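PDB 2HKE: diphosphomevalonate decarboxylase, putative, which probably catalyses the ATP-dependent decarboxylation of (R)-5-diphosphomevalonate to isopentenyl diphosphate, a building block for sterols and other isoprenoids. Local coordinates for residues L63-G67 against T68-V72; P76-Q79 against S80-H84; T88-E91 against E92-N95. The protein carries 1 engineered substitution. All blocks are in the same frame, centred on the assembly; numbering follows the deposited sequence.

Contact 1. Residues L63-G67 against T68-V72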
ATOM      1  N   LEU A  63      -7.147  20.298  11.172  1.00 28.71           N
ATOM      2  CA  LEU A  63      -7.163  19.017  10.514  1.00 27.95           C
ATOM      3  C   LEU A  63      -8.423  18.299  10.948  1.00 27.82           C
ATOM      4  O   LEU A  63      -8.662  18.194  12.133  1.00 27.98           O
ATOM      5  CB  LEU A  63      -5.949  18.227  10.956  1.00 27.50           C
ATOM      6  CG  LEU A  63      -5.863  16.787  10.490  1.00 28.81           C
ATOM      7  CD1 LEU A  63      -5.827  16.725   8.975  1.00 27.42           C
ATOM      8  CD2 LEU A  63      -4.586  16.144  11.130  1.00 28.56           C
ATOM      9  N   ARG A  64      -9.197  17.810   9.992  1.00 28.12           N
ATOM     10  CA  ARG A  64     -10.388  17.020  10.258  1.00 29.00           C
ATOM     11  C   ARG A  64     -10.174  15.684   9.582  1.00 29.18           C
ATOM     12  O   ARG A  64      -9.899  15.610   8.358  1.00 28.78           O
ATOM     13  CB  ARG A  64     -11.610  17.719   9.700  1.00 28.95           C
ATOM     14  CG  ARG A  64     -12.959  17.191  10.242  1.00 29.37           C
ATOM     15  CD  ARG A  64     -14.158  18.045   9.704  1.00 29.82           C
ATOM     16  NE  ARG A  64     -14.289  19.338  10.348  0.50 29.42           N
ATOM     17  CZ  ARG A  64     -14.880  19.548  11.529  0.50 30.85           C
ATOM     18  NH1 ARG A  64     -15.398  18.542  12.233  0.50 31.25           N
ATOM     19  NH2 ARG A  64     -14.947  20.778  12.009  0.50 30.30           N
ATOM     20  N   LEU A  65     -10.225  14.629  10.384  1.00 29.91           N
ATOM     21  CA  LEU A  65     -10.067  13.264   9.901  1.00 31.35           C
ATOM     22  C   LEU A  65     -11.363  12.513  10.156  1.00 32.73           C
ATOM     23  O   LEU A  65     -11.773  12.370  11.313  1.00 33.44           O
ATOM     24  CB  LEU A  65      -8.952  12.537  10.640  1.00 31.69           C
ATOM     25  CG  LEU A  65      -7.577  13.179  10.722  1.00 32.64           C
ATOM     26  CD1 LEU A  65      -6.664  12.293  11.557  1.00 35.50           C
ATOM     27  CD2 LEU A  65      -7.008  13.385   9.324  1.00 33.17           C
ATOM     28  N   ASN A  66     -11.964  12.012   9.088  1.00 33.39           N
ATOM     29  CA  ASN A  66     -13.164  11.194   9.171  1.00 34.60           C
ATOM     30  C   ASN A  66     -14.287  11.927   9.884  1.00 35.28           C
ATOM     31  O   ASN A  66     -14.984  11.333  10.712  1.00 36.35           O
ATOM     32  CB  ASN A  66     -12.845   9.889   9.901  1.00 35.27           C
ATOM     33  CG  ASN A  66     -11.675   9.144   9.290  1.00 38.02           C
ATOM     34  OD1 ASN A  66     -11.498   9.147   8.068  1.00 41.42           O
ATOM     35  ND2 ASN A  66     -10.868   8.495  10.138  1.00 40.45           N
ATOM     36  N   GLY A  67     -14.427  13.215   9.580  1.00 34.90           N
ATOM     37  CA  GLY A  67     -15.409  14.088  10.214  1.00 34.76           C
ATOM     38  C   GLY A  67     -15.082  14.653  11.592  1.00 34.47           C
ATOM     39  O   GLY A  67     -15.817  15.519  12.100  1.00 34.89           O
ATOM     40  N   THR A  68     -14.001  14.171  12.207  1.00 33.57           N
ATOM     41  CA  THR A  68     -13.608  14.600  13.554  1.00 33.52           C
ATOM     42  C   THR A  68     -12.399  15.524  13.561  1.00 33.47           C
ATOM     43  O   THR A  68     -11.355  15.166  13.028  1.00 32.35           O
ATOM     44  CB  THR A  68     -13.290  13.385  14.420  1.00 34.44           C
ATOM     45  OG1 THR A  68     -14.417  12.490  14.367  1.00 35.09           O
ATOM     46  CG2 THR A  68     -13.024  13.811  15.880  1.00 33.57           C
ATOM     47  N   GLU A  69     -12.549  16.703  14.156  1.00 32.55           N
ATOM     48  CA  GLU A  69     -11.433  17.621  14.238  1.00 33.75           C
ATOM     49  C   GLU A  69     -10.401  17.108  15.240  1.00 32.60           C
ATOM     50  O   GLU A  69     -10.713  16.708  16.366  1.00 31.41           O
ATOM     51  CB  GLU A  69     -11.870  19.073  14.523  1.00 34.13           C
ATOM     52  CG  GLU A  69     -10.666  20.031  14.461  1.00 35.39           C
ATOM     53  CD  GLU A  69     -10.978  21.461  14.800  1.00 37.76           C
ATOM     54  OE1 GLU A  69     -12.192  21.789  14.937  1.00 44.64           O
ATOM     55  OE2 GLU A  69     -10.001  22.252  14.930  1.00 41.35           O
ATOM     56  N   VAL A  70      -9.148  17.144  14.800  1.00 31.90           N
ATOM     57  CA  VAL A  70      -8.027  16.581  15.510  1.00 32.05           C
ATOM     58  C   VAL A  70      -7.041  17.722  15.860  1.00 31.47           C
ATOM     59  O   VAL A  70      -7.021  18.714  15.152  1.00 30.42           O
ATOM     60  CB  VAL A  70      -7.456  15.500  14.556  1.00 33.03           C
ATOM     61  CG1 VAL A  70      -5.946  15.512  14.450  1.00 33.84           C
ATOM     62  CG2 VAL A  70      -8.083  14.152  14.892  1.00 31.21           C
ATOM     63  N   ASP A  71      -6.263  17.592  16.939  1.00 31.63           N
ATOM     64  CA  ASP A  71      -5.304  18.646  17.320  1.00 32.46           C
ATOM     65  C   ASP A  71      -4.025  18.482  16.474  1.00 31.51           C
ATOM     66  O   ASP A  71      -3.331  17.476  16.618  1.00 30.11           O
ATOM     67  CB  ASP A  71      -4.931  18.569  18.815  1.00 33.28           C
ATOM     68  CG  ASP A  71      -4.104  19.801  19.307  1.00 34.30           C
ATOM     69  OD1 ASP A  71      -3.679  20.647  18.505  1.00 38.57           O
ATOM     70  OD2 ASP A  71      -3.918  19.935  20.538  1.00 37.50           O
ATOM     71  N   VAL A  72      -3.733  19.454  15.618  1.00 31.83           N
ATOM     72  CA  VAL A  72      -2.513  19.381  14.765  1.00 32.04           C
ATOM     73  C   VAL A  72      -1.238  19.354  15.615  1.00 32.46           C
ATOM     74  O   VAL A  72      -0.271  18.628  15.304  1.00 30.43           O
ATOM     75  CB  VAL A  72      -2.446  20.506  13.714  1.00 32.68           C
ATOM     76  CG1 VAL A  72      -1.125  20.450  12.949  1.00 29.94           C
ATOM     77  CG2 VAL A  72      -3.610  20.404  12.717  1.00 32.73           C
TER
HETATM   78  O   HOH W   1      -7.813  20.933  13.961  1.00 34.89           O
HETATM   79  O   HOH W   2     -14.402   9.842  13.515  1.00 41.32           O
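Leu63 and Val70 lie side by side on one face of a tight two-strand beta hairpin, their branches meeting where CD2 of Leu63 comes 3.6 Å from CG1 of Val70. Leu63, its CG turned opposite the backbone N (chi1 173°), sends its branches along the valine. From the C-terminal end of segment 68-72, CG2 of Val72 packs on CB of Leu63 at 3.6 Å, so that Leu63, the buried residue of the group, is gripped by two valines. Leu65 touches Val70 more lightly, through CD1 and CG2, at the margin of this apolar patch. Between the strands, Leu65 and Thr68 exchange backbone hydrogen bonds in both directions, N of Leu65 to O of Thr68 at 2.9 Å, and thereby close a type I' turn with Asn66 and Gly67 at its corners; both have the positive phi angles of this turn.

The opposite face, carrying Arg64 and Glu69, is looser and exposed. Their side chains cross at about a right angle, with CB of Glu69 over one face of the guanidinium. OE1 of Glu69 lies 4.1 Å from NH2 of Arg64 and well out of the guanidinium plane, so the attraction is one of charge alone. A bend at chi3 (-75°) folds the arginine back toward the turn, where NH1 donates to O of Gly67 at 3.1 Å, the oxygen lying in the guanidinium plane. Water also bridges the turn, linking O of Asn66 to OG1 of Thr68.

The hairpin forms a margin of the N-terminal-domain sheet: strand 62-65 runs parallel to strand 97-104, with Arg64 bonded through its backbone to Ile100 and Ser102, while Leu63 and Val72 pack against helix 76-86.

Contact 2. Residues P76-Q79 against S80-H84. With SO4 (sulfate ion), chain C.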
ATOM      1  N   PRO A  76       2.274  14.795  15.053  1.00 23.52           N
ATOM      2  CA  PRO A  76       3.600  15.198  14.568  1.00 23.80           C
ATOM      3  C   PRO A  76       3.900  14.916  13.093  1.00 22.90           C
ATOM      4  O   PRO A  76       4.634  15.683  12.470  1.00 22.23           O
ATOM      5  CB  PRO A  76       4.580  14.463  15.516  1.00 23.82           C
ATOM      6  CG  PRO A  76       3.800  13.391  16.125  1.00 24.69           C
ATOM      7  CD  PRO A  76       2.389  13.976  16.271  1.00 24.19           C
ATOM      8  N   ARG A  77       3.349  13.845  12.529  1.00 23.09           N
ATOM      9  CA  ARG A  77       3.616  13.548  11.110  1.00 23.29           C
ATOM     10  C   ARG A  77       3.059  14.656  10.224  1.00 23.18           C
ATOM     11  O   ARG A  77       3.742  15.108   9.269  1.00 22.91           O
ATOM     12  CB  ARG A  77       3.052  12.189  10.748  1.00 23.91           C
ATOM     13  CG  ARG A  77       3.801  11.014  11.411  1.00 23.66           C
ATOM     14  CD  ARG A  77       5.221  10.846  10.900  1.00 25.69           C
ATOM     15  NE  ARG A  77       5.937   9.661  11.452  1.00 24.75           N
ATOM     16  CZ  ARG A  77       5.847   8.422  10.979  1.00 26.11           C
ATOM     17  NH1 ARG A  77       5.064   8.140   9.961  1.00 24.89           N
ATOM     18  NH2 ARG A  77       6.546   7.446  11.571  1.00 23.73           N
ATOM     19  N   VAL A  78       1.881  15.146  10.560  1.00 21.21           N
ATOM     20  CA  VAL A  78       1.272  16.272   9.797  1.00 22.10           C
ATOM     21  C   VAL A  78       2.022  17.608  10.068  1.00 22.21           C
ATOM     22  O   VAL A  78       2.331  18.384   9.134  1.00 23.59           O
ATOM     23  CB  VAL A  78      -0.278  16.343  10.041  1.00 21.69           C
ATOM     24  CG1 VAL A  78      -0.877  17.619   9.439  1.00 22.91           C
ATOM     25  CG2 VAL A  78      -0.986  15.073   9.565  1.00 22.61           C
ATOM     26  N   GLN A  79       2.438  17.855  11.305  1.00 22.88           N
ATOM     27  CA  GLN A  79       3.244  19.048  11.630  1.00 23.37           C
ATOM     28  C   GLN A  79       4.534  19.019  10.841  1.00 23.61           C
ATOM     29  O   GLN A  79       4.989  20.060  10.352  1.00 22.72           O
ATOM     30  CB  GLN A  79       3.594  19.153  13.127  1.00 25.03           C
ATOM     31  CG  GLN A  79       2.473  19.387  14.123  1.00 27.59           C
ATOM     32  CD  GLN A  79       2.908  19.142  15.608  1.00 27.00           C
ATOM     33  OE1 GLN A  79       2.845  18.002  16.073  1.00 29.75           O
ATOM     34  NE2 GLN A  79       3.366  20.223  16.341  1.00 29.96           N
ATOM     35  N   SER A  80       5.142  17.831  10.717  1.00 21.75           N
ATOM     36  CA  SER A  80       6.361  17.632   9.934  1.00 21.77           C
ATOM     37  C   SER A  80       6.168  18.010   8.464  1.00 21.04           C
ATOM     38  O   SER A  80       7.007  18.693   7.850  1.00 21.18           O
ATOM     39  CB  SER A  80       6.858  16.182  10.081  1.00 22.22           C
ATOM     40  OG  SER A  80       8.116  15.997   9.445  1.00 24.10           O
ATOM     41  N   MET A  81       5.070  17.566   7.887  1.00 21.03           N
ATOM     42  CA  MET A  81       4.763  17.897   6.491  1.00 21.50           C
ATOM     43  C   MET A  81       4.610  19.411   6.341  1.00 21.24           C
ATOM     44  O   MET A  81       5.213  20.036   5.446  1.00 22.82           O
ATOM     45  CB  MET A  81       3.499  17.159   6.026  1.00 21.11           C
ATOM     46  CG  MET A  81       3.756  15.649   5.937  1.00 20.45           C
ATOM     47  SD  MET A  81       2.165  14.805   5.676  1.00 23.72           S
ATOM     48  CE  MET A  81       1.928  15.183   3.958  1.00 23.50           C
ATOM     49  N   LEU A  82       3.861  19.987   7.236  1.00 19.70           N
ATOM     50  CA  LEU A  82       3.574  21.415   7.184  1.00 21.86           C
ATOM     51  C   LEU A  82       4.808  22.281   7.349  1.00 22.12           C
ATOM     52  O   LEU A  82       4.950  23.290   6.686  1.00 23.18           O
ATOM     53  CB  LEU A  82       2.537  21.778   8.207  1.00 21.04           C
ATOM     54  CG  LEU A  82       1.128  21.287   7.966  1.00 22.48           C
ATOM     55  CD1 LEU A  82       0.310  21.509   9.244  1.00 22.16           C
ATOM     56  CD2 LEU A  82       0.487  22.024   6.792  1.00 23.95           C
ATOM     57  N   LEU A  83       5.731  21.877   8.210  1.00 22.40           N
ATOM     58  CA  LEU A  83       7.009  22.608   8.319  1.00 24.27           C
ATOM     59  C   LEU A  83       7.794  22.590   7.032  1.00 24.43           C
ATOM     60  O   LEU A  83       8.337  23.640   6.595  1.00 25.48           O
ATOM     61  CB  LEU A  83       7.889  22.007   9.437  1.00 24.44           C
ATOM     62  CG  LEU A  83       7.455  22.209  10.877  1.00 29.46           C
ATOM     63  CD1 LEU A  83       8.364  21.363  11.769  1.00 31.60           C
ATOM     64  CD2 LEU A  83       7.509  23.695  11.280  1.00 35.67           C
ATOM     65  N   HIS A  84       7.929  21.406   6.434  1.00 24.35           N
ATOM     66  CA  HIS A  84       8.666  21.272   5.193  1.00 25.02           C
ATOM     67  C   HIS A  84       7.948  22.044   4.068  1.00 24.59           C
ATOM     68  O   HIS A  84       8.586  22.700   3.240  1.00 23.60           O
ATOM     69  CB  HIS A  84       8.847  19.822   4.803  1.00 25.31           C
ATOM     70  CG  HIS A  84       9.759  19.653   3.641  1.00 27.18           C
ATOM     71  ND1 HIS A  84      11.064  20.103   3.672  1.00 34.61           N
ATOM     72  CD2 HIS A  84       9.556  19.166   2.404  1.00 32.86           C
ATOM     73  CE1 HIS A  84      11.626  19.880   2.498  1.00 33.95           C
ATOM     74  NE2 HIS A  84      10.741  19.300   1.715  1.00 33.50           N
TER
HETATM   75  S   SO4 C 381       5.918   4.737   8.779  1.00 23.93           S
HETATM   76  O1  SO4 C 381       6.555   4.727  10.081  1.00 24.28           O
HETATM   77  O2  SO4 C 381       5.475   3.405   8.440  1.00 24.08           O
HETATM   78  O3  SO4 C 381       4.755   5.617   8.796  1.00 22.99           O
HETATM   79  O4  SO4 C 381       6.879   5.172   7.763  1.00 23.69           O
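Ser80 and Pro76 open a run of regular alpha-helical hydrogen bonds, N of Ser80 reaching O of Pro76 at 2.8 Å. The same i to i+4 pattern joins Met81 to Arg77, Leu82 to Val78 and Leu83 to Gln79, N of Leu82 meeting O of Val78 at 2.9 Å. Proline suits this first turn, where a backbone N-H would have no helical carbonyl to bond to.

Apolar packing is sparse within the helix itself. Val78 and Leu82 stand side by side one turn apart, pointing the same way, and touch through CG1 of Val78 and CD1 of Leu82 at 4.1 Å.

Charge-assisted hydrogen bonding belongs to Arg77, whose chain bends at chi2 (-67°) and carries the guanidinium well clear of the helix to a sulfate ion, probably from the crystallisation liquor. Two nearly straight bonds hold the anion at the guanidinium edge: NH1 to O3 of the sulfate at 2.8 Å, and NH2 to O1 of the sulfate at 3.1 Å. NH1 also donates to O of Gly143, which should restrain the group's rotation. The sulfate is also hydrogen-bonded by Lys22, Tyr19, Ser144, Gly145 and Thr200, a cluster consistent with a site for phosphate groups of the substrate.

Around helix 76-86, Met81 packs against Leu139 and Leu142 of helix 136-143, while Val78 and Met81 also meet Tyr119 of helix 114-130.

Contact 3. Residues T88-E91 against E92-N95. Engineered in segment 92-95: Glu92 (natural residue Asp).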
ATOM      1  N   THR A  88       9.287  25.636   1.702  1.00 27.41           N
ATOM      2  CA  THR A  88       9.510  25.429   0.285  1.00 26.99           C
ATOM      3  C   THR A  88       8.385  26.038  -0.514  1.00 27.49           C
ATOM      4  O   THR A  88       8.001  25.528  -1.543  1.00 28.03           O
ATOM      5  CB  THR A  88       9.690  23.921  -0.005  1.00 26.94           C
ATOM      6  OG1 THR A  88       8.502  23.199   0.382  1.00 24.15           O
ATOM      7  CG2 THR A  88      10.929  23.376   0.742  1.00 28.58           C
ATOM      8  N   CYS A  89       7.848  27.155  -0.048  1.00 27.89           N
ATOM      9  CA  CYS A  89       6.746  27.792  -0.736  1.00 28.40           C
ATOM     10  C   CYS A  89       6.934  29.314  -0.741  1.00 28.89           C
ATOM     11  O   CYS A  89       7.757  29.822  -0.001  1.00 28.84           O
ATOM     12  CB  CYS A  89       5.428  27.383  -0.111  1.00 28.65           C
ATOM     13  SG  CYS A  89       5.068  28.239   1.413  1.00 30.43           S
ATOM     14  N   PRO A  90       6.202  30.032  -1.610  1.00 30.68           N
ATOM     15  CA  PRO A  90       6.291  31.488  -1.717  1.00 32.52           C
ATOM     16  C   PRO A  90       6.158  32.239  -0.380  1.00 34.34           C
ATOM     17  O   PRO A  90       5.341  31.869   0.444  1.00 33.69           O
ATOM     18  CB  PRO A  90       5.107  31.824  -2.614  1.00 32.07           C
ATOM     19  CG  PRO A  90       5.018  30.690  -3.522  1.00 32.11           C
ATOM     20  CD  PRO A  90       5.261  29.494  -2.608  1.00 29.96           C
ATOM     21  N   GLU A  91       6.953  33.292  -0.182  1.00 37.30           N
ATOM     22  CA  GLU A  91       6.838  34.126   1.021  1.00 39.44           C
ATOM     23  C   GLU A  91       5.395  34.581   1.262  1.00 40.34           C
ATOM     24  O   GLU A  91       4.956  34.679   2.398  1.00 42.17           O
ATOM     25  CB  GLU A  91       7.802  35.345   0.967  1.00 40.60           C
ATOM     26  CG  GLU A  91       9.063  35.238   1.872  1.00 44.63           C
ATOM     27  CD  GLU A  91      10.363  34.862   1.116  1.00 50.48           C
ATOM     28  OE1 GLU A  91      10.777  35.613   0.180  1.00 53.83           O
ATOM     29  OE2 GLU A  91      10.993  33.825   1.471  1.00 53.68           O
ATOM     30  N   GLU A  92       4.648  34.834   0.197  1.00 41.99           N
ATOM     31  CA  GLU A  92       3.242  35.261   0.294  1.00 43.06           C
ATOM     32  C   GLU A  92       2.303  34.208   0.850  1.00 43.72           C
ATOM     33  O   GLU A  92       1.196  34.531   1.279  1.00 43.99           O
ATOM     34  CB  GLU A  92       2.705  35.617  -1.097  1.00 43.86           C
ATOM     35  CG  GLU A  92       3.044  34.523  -2.143  1.00 44.29           C
ATOM     36  CD  GLU A  92       2.030  34.356  -3.204  1.00 47.00           C
ATOM     37  OE1 GLU A  92       1.038  35.154  -3.181  1.00 54.28           O
ATOM     38  OE2 GLU A  92       2.222  33.425  -4.054  1.00 48.79           O
ATOM     39  N   LEU A  93       2.690  32.939   0.749  1.00 43.70           N
ATOM     40  CA  LEU A  93       1.856  31.846   1.241  1.00 44.02           C
ATOM     41  C   LEU A  93       2.454  31.184   2.483  1.00 44.22           C
ATOM     42  O   LEU A  93       1.740  30.475   3.171  1.00 44.54           O
ATOM     43  CB  LEU A  93       1.613  30.804   0.150  1.00 43.16           C
ATOM     44  CG  LEU A  93       1.048  31.302  -1.181  1.00 43.73           C
ATOM     45  CD1 LEU A  93       0.848  30.147  -2.158  1.00 41.70           C
ATOM     46  CD2 LEU A  93      -0.263  32.070  -0.957  1.00 43.70           C
ATOM     47  N   LYS A  94       3.731  31.422   2.775  1.00 45.00           N
ATOM     48  CA  LYS A  94       4.388  30.900   3.989  1.00 46.00           C
ATOM     49  C   LYS A  94       3.540  31.053   5.231  1.00 46.22           C
ATOM     50  O   LYS A  94       3.492  30.169   6.070  1.00 46.70           O
ATOM     51  CB  LYS A  94       5.720  31.619   4.261  1.00 46.64           C
ATOM     52  CG  LYS A  94       6.918  30.727   4.166  1.00 48.41           C
ATOM     53  CD  LYS A  94       8.229  31.496   3.970  1.00 48.88           C
ATOM     54  CE  LYS A  94       9.454  30.669   4.424  1.00 50.94           C
ATOM     55  NZ  LYS A  94      10.625  30.716   3.474  1.00 51.30           N
ATOM     56  N   ASN A  95       2.876  32.191   5.347  1.00 46.15           N
ATOM     57  CA  ASN A  95       2.260  32.591   6.617  1.00 45.70           C
ATOM     58  C   ASN A  95       0.808  32.142   6.774  1.00 45.05           C
ATOM     59  O   ASN A  95       0.275  32.112   7.902  1.00 44.71           O
ATOM     60  CB  ASN A  95       2.390  34.114   6.826  1.00 47.12           C
ATOM     61  CG  ASN A  95       1.724  34.943   5.703  1.00 49.15           C
ATOM     62  OD1 ASN A  95       1.222  36.047   5.958  1.00 54.51           O
ATOM     63  ND2 ASN A  95       1.717  34.418   4.471  1.00 50.22           N
TER
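Glu91 and Lys94 run side by side across the first turn of a short, weakly bonded helix at the surface, following a loop that leaves helix 76-86. Their side chains point the same way, and OE2 of Glu91 faces NZ of Lys94 at 3.7 Å, a long salt bridge. The glutamate reaches it through a chain bent at chi2 (102°). Nearer the backbone, CG of Lys94 also passes the sulfur of Cys89 at 4.1 Å.

Glu92, an engineered residue where the natural sequence has Asp, meets the proline before the turn. Its CG lies between its own backbone N and carbonyl carbon (chi1 48°), which brings it to 3.4 Å from CB of Pro90. The carboxylate then continues beside the ring, OE2 of Glu92 standing 3.6 Å from CB of Pro90, while the two side chains cross obliquely.

Backbone bonds tie the turn together through a single oxygen. O of Pro90 accepts from N of Leu93 at 2.9 Å, with the donor well above the carbonyl plane, and from N of Lys94, also at 2.9 Å, nearly straight ahead of the carbonyl.

How the contacts relate
The three contacts follow one another along the N-terminal domain and show how local chemistry changes with place. Contact 2 is the most buried, its helix set against two others; contacts 1 and 3 lie at the surface. Contacts 1 and 2 share an interface: Leu63 packs on Val78, and Val72 on Gln79 and Leu82, so the apolar face of the hairpin, with the residue Val72 that follows it, meets the helix. Contact 3 merely adjoins contact 2 in sequence, and lies about 13 Å from contact 1 at the nearest atoms. Opposite charges meet loosely in both surface contacts, whereas the arginine of contact 2 grips a sulfate through directed bonds.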